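Local coordinates for protein involved in catabolism of external DNA (Legionella pneumophila subsp. pneumophila, PDB 2OO3) that probably transfers a methyl group from S-adenosyl-L-methionine to N6 of adenine 2030 in 23S ribosomal RNA, at residues A[180-185]-A[214-219]; A[148-153]-A[161-166]; A[67-72]-A[82-87]. One frame throughout, in Å; residues are numbered along the deposited sequence.

Interaction 1: A[180-185]-A[214-219]; sequences YAIKNA and REISSK. With SO4 (sulfate ion), chain C.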
# COMPACT_ATOMS: atom_id res chain seq x y z
N TYR A 180 -1.44 13.92 11.01
CA TYR A 180 -1.90 14.18 12.37
C TYR A 180 -2.28 12.85 13.07
O TYR A 180 -1.82 12.58 14.16
CB TYR A 180 -3.10 15.12 12.39
CG TYR A 180 -3.52 15.56 13.79
CD1 TYR A 180 -2.81 16.53 14.46
CD2 TYR A 180 -4.63 14.99 14.42
CE1 TYR A 180 -3.18 16.95 15.72
CE2 TYR A 180 -5.01 15.41 15.71
CZ TYR A 180 -4.27 16.40 16.35
OH TYR A 180 -4.61 16.85 17.63
N ALA A 181 -3.11 12.06 12.40
CA ALA A 181 -3.51 10.76 12.93
C ALA A 181 -2.32 9.80 13.13
O ALA A 181 -2.24 9.09 14.14
CB ALA A 181 -4.57 10.13 12.04
N ILE A 182 -1.42 9.72 12.14
CA ILE A 182 -0.22 8.88 12.30
C ILE A 182 0.66 9.37 13.44
O ILE A 182 1.16 8.56 14.22
CB ILE A 182 0.60 8.77 11.00
CG1 ILE A 182 -0.28 8.19 9.88
CG2 ILE A 182 1.91 7.94 11.21
CD1 ILE A 182 0.31 8.34 8.45
N LYS A 183 0.85 10.69 13.57
CA LYS A 183 1.64 11.19 14.68
C LYS A 183 1.06 10.72 16.02
O LYS A 183 1.80 10.26 16.90
CB LYS A 183 1.76 12.73 14.64
CG LYS A 183 2.71 13.29 15.74
CD LYS A 183 2.91 14.80 15.56
CE LYS A 183 3.45 15.43 16.80
NZ LYS A 183 3.56 16.94 16.63
N ASN A 184 -0.27 10.77 16.14
CA ASN A 184 -0.92 10.38 17.40
C ASN A 184 -0.72 8.89 17.67
O ASN A 184 -0.38 8.50 18.79
CB ASN A 184 -2.43 10.67 17.37
CG ASN A 184 -3.16 10.07 18.57
OD1 ASN A 184 -4.00 9.15 18.43
ND2 ASN A 184 -2.82 10.56 19.77
N ALA A 185 -0.94 8.09 16.62
CA ALA A 185 -0.80 6.64 16.66
C ALA A 185 0.63 6.29 17.06
O ALA A 185 0.84 5.48 17.95
CB ALA A 185 -1.14 6.05 15.29
N ARG A 214 7.68 13.96 8.12
CA ARG A 214 9.08 13.99 8.53
C ARG A 214 9.24 14.27 10.01
O ARG A 214 10.12 13.70 10.65
CB ARG A 214 9.88 14.97 7.67
CG ARG A 214 11.34 14.65 7.57
CD ARG A 214 11.93 14.97 6.15
NE ARG A 214 11.38 16.18 5.57
CZ ARG A 214 10.74 16.26 4.40
NH1 ARG A 214 10.61 15.19 3.61
NH2 ARG A 214 10.26 17.44 3.99
N GLU A 215 8.36 15.08 10.58
CA GLU A 215 8.42 15.40 12.01
C GLU A 215 8.15 14.23 12.98
O GLU A 215 8.55 14.29 14.15
CB GLU A 215 7.47 16.57 12.31
CG GLU A 215 7.90 17.86 11.56
CD GLU A 215 6.87 18.98 11.62
OE1 GLU A 215 5.81 18.80 12.28
OE2 GLU A 215 7.11 20.04 11.00
N ILE A 216 7.48 13.19 12.51
CA ILE A 216 7.03 12.09 13.38
C ILE A 216 8.20 11.23 13.86
O ILE A 216 8.32 10.91 15.06
CB ILE A 216 5.96 11.25 12.67
CG1 ILE A 216 4.75 12.13 12.33
CG2 ILE A 216 5.55 10.02 13.54
CD1 ILE A 216 3.68 11.43 11.48
N SER A 217 9.09 10.88 12.93
CA SER A 217 10.18 9.97 13.19
C SER A 217 11.22 10.08 12.10
O SER A 217 10.91 10.29 10.92
CB SER A 217 9.65 8.52 13.28
OG SER A 217 10.73 7.63 13.47
N SER A 218 12.47 9.93 12.51
CA SER A 218 13.60 9.91 11.61
C SER A 218 13.95 8.48 11.18
O SER A 218 14.85 8.27 10.34
CB SER A 218 14.80 10.48 12.34
OG SER A 218 14.94 9.77 13.55
N LYS A 219 13.27 7.49 11.74
CA LYS A 219 13.53 6.11 11.28
C LYS A 219 12.51 5.86 10.17
O LYS A 219 11.47 5.20 10.39
CB LYS A 219 13.34 5.07 12.39
CG LYS A 219 14.35 5.16 13.54
CD LYS A 219 14.17 3.93 14.46
CE LYS A 219 14.13 4.32 15.91
NZ LYS A 219 12.80 4.86 16.32
S SO4 C . 12.89 8.79 16.27
O1 SO4 C . 12.60 7.64 15.43
O2 SO4 C . 11.71 9.07 17.09
O3 SO4 C . 14.02 8.46 17.13
O4 SO4 C . 13.18 9.97 15.48
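Neighbouring helices on one face of the central sheet, 174-188 and 203-216, are joined here by Ile216, whose side chain lies against Ile182 and Lys183. The tip of Ile216 meets backbone as well as side chain: its CD1 sits 3.6 Å from the N of Lys183. Further back along the same branch, CG1 packs against the aliphatic root of the lysine, 3.8 Å from Lys183 CB. Ile182 presents its CG2 methyl to Ile216 CD1 at 3.9 Å, the two side chains crossing at about a right angle. With CG1 of Ile216 beside its own backbone N (chi1 -61°), the branch is carried towards helix 174-188. This is the layered packing of a Rossmann-like methyltransferase, in which helices cover the sheet, and Ile243 of strand 237-243 lies beneath both isoleucines. Lys183, fully extended, runs on along the exposed margin. In the loop that follows, Ser217 OG accepts from Lys219 N (3.1 Å), making an ST turn. The same turn holds a sulfate, probably from the crystallisation liquor: Ser217 OG donates to sulfate O1 over 2.7 Å, and Ser218 N points almost straight at O4 (169°), with Lys219 NZ 2.9 Å from O1 and Lys278 a further donor.

Interaction 2: A[148-153]-A[161-166]; sequences SKLNAL and GLIFID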
# COMPACT_ATOMS: atom_id res chain seq x y z
N SER A 148 -9.90 7.46 12.25
CA SER A 148 -10.32 7.63 13.63
C SER A 148 -10.01 6.39 14.47
O SER A 148 -9.71 6.52 15.64
CB SER A 148 -11.82 8.03 13.70
OG SER A 148 -12.68 6.90 13.55
N LYS A 149 -10.01 5.21 13.86
CA LYS A 149 -9.71 3.96 14.57
C LYS A 149 -8.28 3.77 15.03
O LYS A 149 -8.03 3.01 15.98
CB LYS A 149 -10.10 2.73 13.74
CG LYS A 149 -11.53 2.31 13.89
CD LYS A 149 -11.82 1.83 15.29
CE LYS A 149 -13.27 1.44 15.46
NZ LYS A 149 -13.53 1.16 16.90
N LEU A 150 -7.33 4.43 14.35
CA LEU A 150 -5.94 4.39 14.76
C LEU A 150 -5.79 4.60 16.29
O LEU A 150 -5.10 3.84 16.98
CB LEU A 150 -5.12 5.42 13.99
CG LEU A 150 -4.83 5.12 12.52
CD1 LEU A 150 -4.05 6.25 11.89
CD2 LEU A 150 -4.05 3.80 12.39
N ASN A 151 -6.47 5.62 16.81
CA ASN A 151 -6.38 5.97 18.21
C ASN A 151 -6.86 4.86 19.15
O ASN A 151 -6.26 4.64 20.19
CB ASN A 151 -7.14 7.29 18.42
CG ASN A 151 -7.07 7.81 19.86
OD1 ASN A 151 -8.12 8.19 20.43
ND2 ASN A 151 -5.86 7.88 20.43
N ALA A 152 -7.91 4.14 18.76
CA ALA A 152 -8.55 3.14 19.62
C ALA A 152 -7.84 1.79 19.66
O ALA A 152 -7.95 1.05 20.67
CB ALA A 152 -10.00 2.93 19.20
N LEU A 153 -7.14 1.45 18.57
CA LEU A 153 -6.66 0.09 18.33
C LEU A 153 -5.18 -0.10 18.59
O LEU A 153 -4.70 -1.22 18.52
CB LEU A 153 -6.96 -0.36 16.89
CG LEU A 153 -8.44 -0.38 16.49
CD1 LEU A 153 -8.58 -0.76 15.05
CD2 LEU A 153 -9.22 -1.36 17.35
N GLY A 161 2.77 -4.68 14.89
CA GLY A 161 1.73 -4.19 13.97
C GLY A 161 2.26 -3.68 12.66
O GLY A 161 3.32 -3.04 12.61
N LEU A 162 1.52 -3.98 11.58
CA LEU A 162 1.66 -3.29 10.30
C LEU A 162 0.38 -2.46 10.04
O LEU A 162 -0.75 -2.97 10.03
CB LEU A 162 1.90 -4.31 9.19
CG LEU A 162 1.81 -3.75 7.76
CD1 LEU A 162 2.77 -2.56 7.57
CD2 LEU A 162 2.08 -4.88 6.75
N ILE A 163 0.56 -1.14 9.91
CA ILE A 163 -0.57 -0.24 9.72
C ILE A 163 -0.42 0.30 8.29
O ILE A 163 0.54 0.99 7.98
CB ILE A 163 -0.57 0.89 10.78
CG1 ILE A 163 -0.66 0.31 12.23
CG2 ILE A 163 -1.79 1.77 10.60
CD1 ILE A 163 0.72 0.19 12.94
N PHE A 164 -1.36 -0.07 7.43
CA PHE A 164 -1.29 0.22 6.01
C PHE A 164 -2.38 1.21 5.69
O PHE A 164 -3.56 0.89 5.80
CB PHE A 164 -1.46 -1.07 5.16
CG PHE A 164 -1.20 -0.88 3.69
CD1 PHE A 164 0.12 -0.71 3.19
CD2 PHE A 164 -2.25 -0.90 2.79
CE1 PHE A 164 0.35 -0.54 1.81
CE2 PHE A 164 -2.03 -0.71 1.40
CZ PHE A 164 -0.73 -0.54 0.92
N ILE A 165 -1.96 2.42 5.33
CA ILE A 165 -2.86 3.56 5.17
C ILE A 165 -2.93 4.02 3.73
O ILE A 165 -1.94 4.53 3.18
CB ILE A 165 -2.37 4.72 6.08
CG1 ILE A 165 -2.30 4.21 7.54
CG2 ILE A 165 -3.32 5.90 5.98
CD1 ILE A 165 -1.49 5.05 8.48
N ASP A 166 -4.10 3.84 3.10
CA ASP A 166 -4.26 4.15 1.68
C ASP A 166 -5.39 5.15 1.43
O ASP A 166 -6.41 4.79 0.88
CB ASP A 166 -4.46 2.84 0.90
CG ASP A 166 -4.47 3.03 -0.61
OD1 ASP A 166 -3.96 4.08 -1.12
OD2 ASP A 166 -5.00 2.11 -1.28
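Leu150, reaching from helix 146-153 to the sheet, sets its two methyls against the branched side chains of Ile163 and Ile165 on strand 161-165. The fork divides the work: CD2 of Leu150 presses on CG2 of Ile163 at 3.5 Å, whereas CD1 of Leu150 lies more loosely by CD1 of Ile165, 4.4 Å away. Leu150 and Ile163 meet aslant, and a single methyl from each makes the close approach. That methyl of Ile163 is the short branch, CG2, which stands anti to the backbone N (chi1, measured to CG1, is -59°); the longer CG1-CD1 arm turns elsewhere, with chi2 at 97°, well removed from a staggered value. Ile165 instead offers the end of its long branch. All three side chains leave the backbone heading into the interface, and all are buried.

The arrangement belongs to a beta-alpha-beta crossover of the Rossmann-like fold: helix 146-153 carries the chain from the edge strand 139-142 over the sheet to strand 161-165, and Leu150 also rests on Leu40 of strand 38-41, one of the two strands that lie between them. Alternation along strand 161-165 gives each face its own cover. Ile163 and Ile165 face helix 146-153, while Leu162 and Phe164 project from the other face onto helix 14-30. At the C-terminal end of the strand comes Asp166, the predicted proton acceptor and a predicted contact of S-adenosyl-L-methionine. It begins an Asp-Pro-Ser-Tyr sequence resembling the Asp-Pro-Pro-Tyr motif of N6-adenine methyltransferases. One of its carboxylate oxygens, OD1, forms a salt bridge with Lys19, and the side chain of Ile165 lies about 4 Å from that of His43, another predicted cofactor-binding residue.

Interaction 3: A[67-72]-A[82-87]; sequences NPVWLD and EYISVI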
# COMPACT_ATOMS: atom_id res chain seq x y z
N ASN A 67 -1.18 -4.19 -16.23
CA ASN A 67 -1.18 -5.02 -17.43
C ASN A 67 0.21 -5.28 -18.07
O ASN A 67 0.52 -6.43 -18.41
CB ASN A 67 -2.21 -4.55 -18.47
CG ASN A 67 -2.73 -5.69 -19.33
OD1 ASN A 67 -2.94 -6.81 -18.84
ND2 ASN A 67 -2.95 -5.42 -20.62
N PRO A 68 1.04 -4.23 -18.27
CA PRO A 68 2.39 -4.49 -18.83
C PRO A 68 3.26 -5.37 -17.92
O PRO A 68 4.08 -6.17 -18.40
CB PRO A 68 3.03 -3.09 -18.94
CG PRO A 68 1.84 -2.12 -18.93
CD PRO A 68 0.80 -2.78 -18.07
N VAL A 69 3.06 -5.23 -16.61
CA VAL A 69 3.84 -5.96 -15.63
C VAL A 69 3.39 -7.42 -15.69
O VAL A 69 4.24 -8.35 -15.75
CB VAL A 69 3.67 -5.33 -14.19
CG1 VAL A 69 4.30 -6.19 -13.12
CG2 VAL A 69 4.30 -3.95 -14.13
N TRP A 70 2.08 -7.62 -15.70
CA TRP A 70 1.48 -8.94 -15.76
C TRP A 70 1.83 -9.68 -17.05
O TRP A 70 2.21 -10.86 -17.01
CB TRP A 70 -0.04 -8.85 -15.67
CG TRP A 70 -0.80 -10.17 -15.90
CD1 TRP A 70 -1.55 -10.50 -17.01
CD2 TRP A 70 -0.88 -11.31 -15.01
NE1 TRP A 70 -2.09 -11.76 -16.85
CE2 TRP A 70 -1.69 -12.28 -15.64
CE3 TRP A 70 -0.34 -11.60 -13.73
CZ2 TRP A 70 -2.01 -13.51 -15.04
CZ3 TRP A 70 -0.65 -12.83 -13.14
CH2 TRP A 70 -1.48 -13.78 -13.80
N LEU A 71 1.69 -9.00 -18.17
CA LEU A 71 2.02 -9.62 -19.45
C LEU A 71 3.47 -10.09 -19.51
O LEU A 71 3.75 -11.13 -20.11
CB LEU A 71 1.73 -8.64 -20.61
CG LEU A 71 0.23 -8.43 -20.87
CD1 LEU A 71 0.01 -7.41 -21.94
CD2 LEU A 71 -0.47 -9.73 -21.21
N ASP A 72 4.37 -9.34 -18.88
CA ASP A 72 5.80 -9.68 -18.88
C ASP A 72 6.25 -10.43 -17.63
O ASP A 72 7.44 -10.41 -17.31
CB ASP A 72 6.66 -8.43 -19.02
CG ASP A 72 8.00 -8.71 -19.67
OD1 ASP A 72 8.06 -9.66 -20.49
OD2 ASP A 72 8.98 -7.99 -19.37
N GLU A 82 5.69 -12.67 -4.96
CA GLU A 82 4.51 -12.77 -4.06
C GLU A 82 3.36 -11.98 -4.67
O GLU A 82 2.21 -12.43 -4.70
CB GLU A 82 4.83 -12.24 -2.67
CG GLU A 82 5.79 -13.16 -1.84
CD GLU A 82 7.30 -12.84 -2.05
OE1 GLU A 82 7.73 -12.25 -3.07
OE2 GLU A 82 8.09 -13.21 -1.14
N TYR A 83 3.70 -10.82 -5.22
CA TYR A 83 2.71 -9.96 -5.87
C TYR A 83 2.03 -10.68 -7.03
O TYR A 83 0.80 -10.74 -7.10
CB TYR A 83 3.40 -8.68 -6.38
CG TYR A 83 2.50 -7.68 -7.11
CD1 TYR A 83 1.46 -7.02 -6.43
CD2 TYR A 83 2.74 -7.36 -8.43
CE1 TYR A 83 0.64 -6.09 -7.08
CE2 TYR A 83 1.92 -6.43 -9.10
CZ TYR A 83 0.90 -5.78 -8.41
OH TYR A 83 0.10 -4.85 -9.07
N ILE A 84 2.83 -11.16 -7.97
CA ILE A 84 2.32 -11.91 -9.10
C ILE A 84 1.50 -13.13 -8.70
O ILE A 84 0.49 -13.43 -9.33
CB ILE A 84 3.48 -12.30 -10.09
CG1 ILE A 84 4.10 -11.02 -10.73
CG2 ILE A 84 3.00 -13.23 -11.24
CD1 ILE A 84 3.12 -10.16 -11.58
N SER A 85 1.95 -13.88 -7.70
CA SER A 85 1.25 -15.13 -7.34
C SER A 85 -0.17 -14.83 -6.89
O SER A 85 -1.07 -15.59 -7.20
CB SER A 85 1.97 -15.93 -6.25
OG SER A 85 1.82 -15.28 -5.02
N VAL A 86 -0.38 -13.71 -6.19
CA VAL A 86 -1.75 -13.35 -5.77
C VAL A 86 -2.65 -12.98 -6.97
O VAL A 86 -3.85 -13.35 -7.02
CB VAL A 86 -1.74 -12.22 -4.70
CG1 VAL A 86 -3.15 -11.78 -4.33
CG2 VAL A 86 -1.01 -12.69 -3.46
N ILE A 87 -2.09 -12.24 -7.92
CA ILE A 87 -2.82 -11.86 -9.12
C ILE A 87 -3.15 -13.12 -9.95
O ILE A 87 -4.24 -13.24 -10.54
CB ILE A 87 -2.02 -10.84 -9.94
CG1 ILE A 87 -1.90 -9.53 -9.14
CG2 ILE A 87 -2.70 -10.50 -11.30
CD1 ILE A 87 -0.75 -8.81 -9.51
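Trp70 of helix 66-71 pushes the six-membered end of its indole against Ile84 and Ile87, which stand one turn apart on helix 81-90. The two helices belong to the long excursion between strands 38-41 and 115-119 of the Rossmann-like sheet, which also holds helix 102-109 and the two-stranded sheet 48-50/98-100. Their segments run nearly perpendicular, with a crossing angle of -93°, and the axes remain 11.4 Å apart, a separation spanned by large side chains.

The chief bump is the CE3-CZ3 corner of the indole, and the hollow it enters is bounded by the two isoleucines. On one side CG2 of Ile87 comes up obliquely, 3.6 Å from Trp70 CE3 and equally near CZ3. On the other, Ile84 CG2 stands 4.1 Å from Trp70 CZ3. The backbone of the same residue contributes too, since Ile84 O lies near the ring plane at the indole edge, 4.0 Å from CZ3. Trp70 reaches this hollow because CG is anti to its backbone N (chi1 173°), which swings the indole out from its helix. At the opposite end of the ring system NE1 is hydrogen-bonded to Ser94 O, which restrains the ring's rotation, while Arg73 makes a cation-pi contact with it.

A second, lighter bump lies beside the first: Val69 CG1 approaches Ile84 CD1 at 4.4 Å, so Ile84 is touched by two consecutive residues of helix 66-71. Ile87 in turn uses its other branch within its own helix, where CD1 rests 3.5 Å above the ring plane of Tyr83, displaced toward the rim.

How the interactions relate
From the N terminus, interaction 3 comes first, setting helix 81-90 across helix 66-71, with nine residues between the two segments. Interaction 2 then closes a seven-residue connection between helix 146-153 and strand 161-165. Interaction 1 follows, bridging 28 residues that include strand 193-200 and much of helix 203-216. The three stand in series; none nests within or crosses another. Interactions 1 and 2 nevertheless share packing, because helix 174-188 follows strand 161-165 and returns beside it: Ile182 CG1 meets Ile165 CD1 at 3.6 Å. Interaction 3 lies on the opposite side of the chain's centre from the other two, and its helix 81-90 packs on helices 14-30 and 102-109.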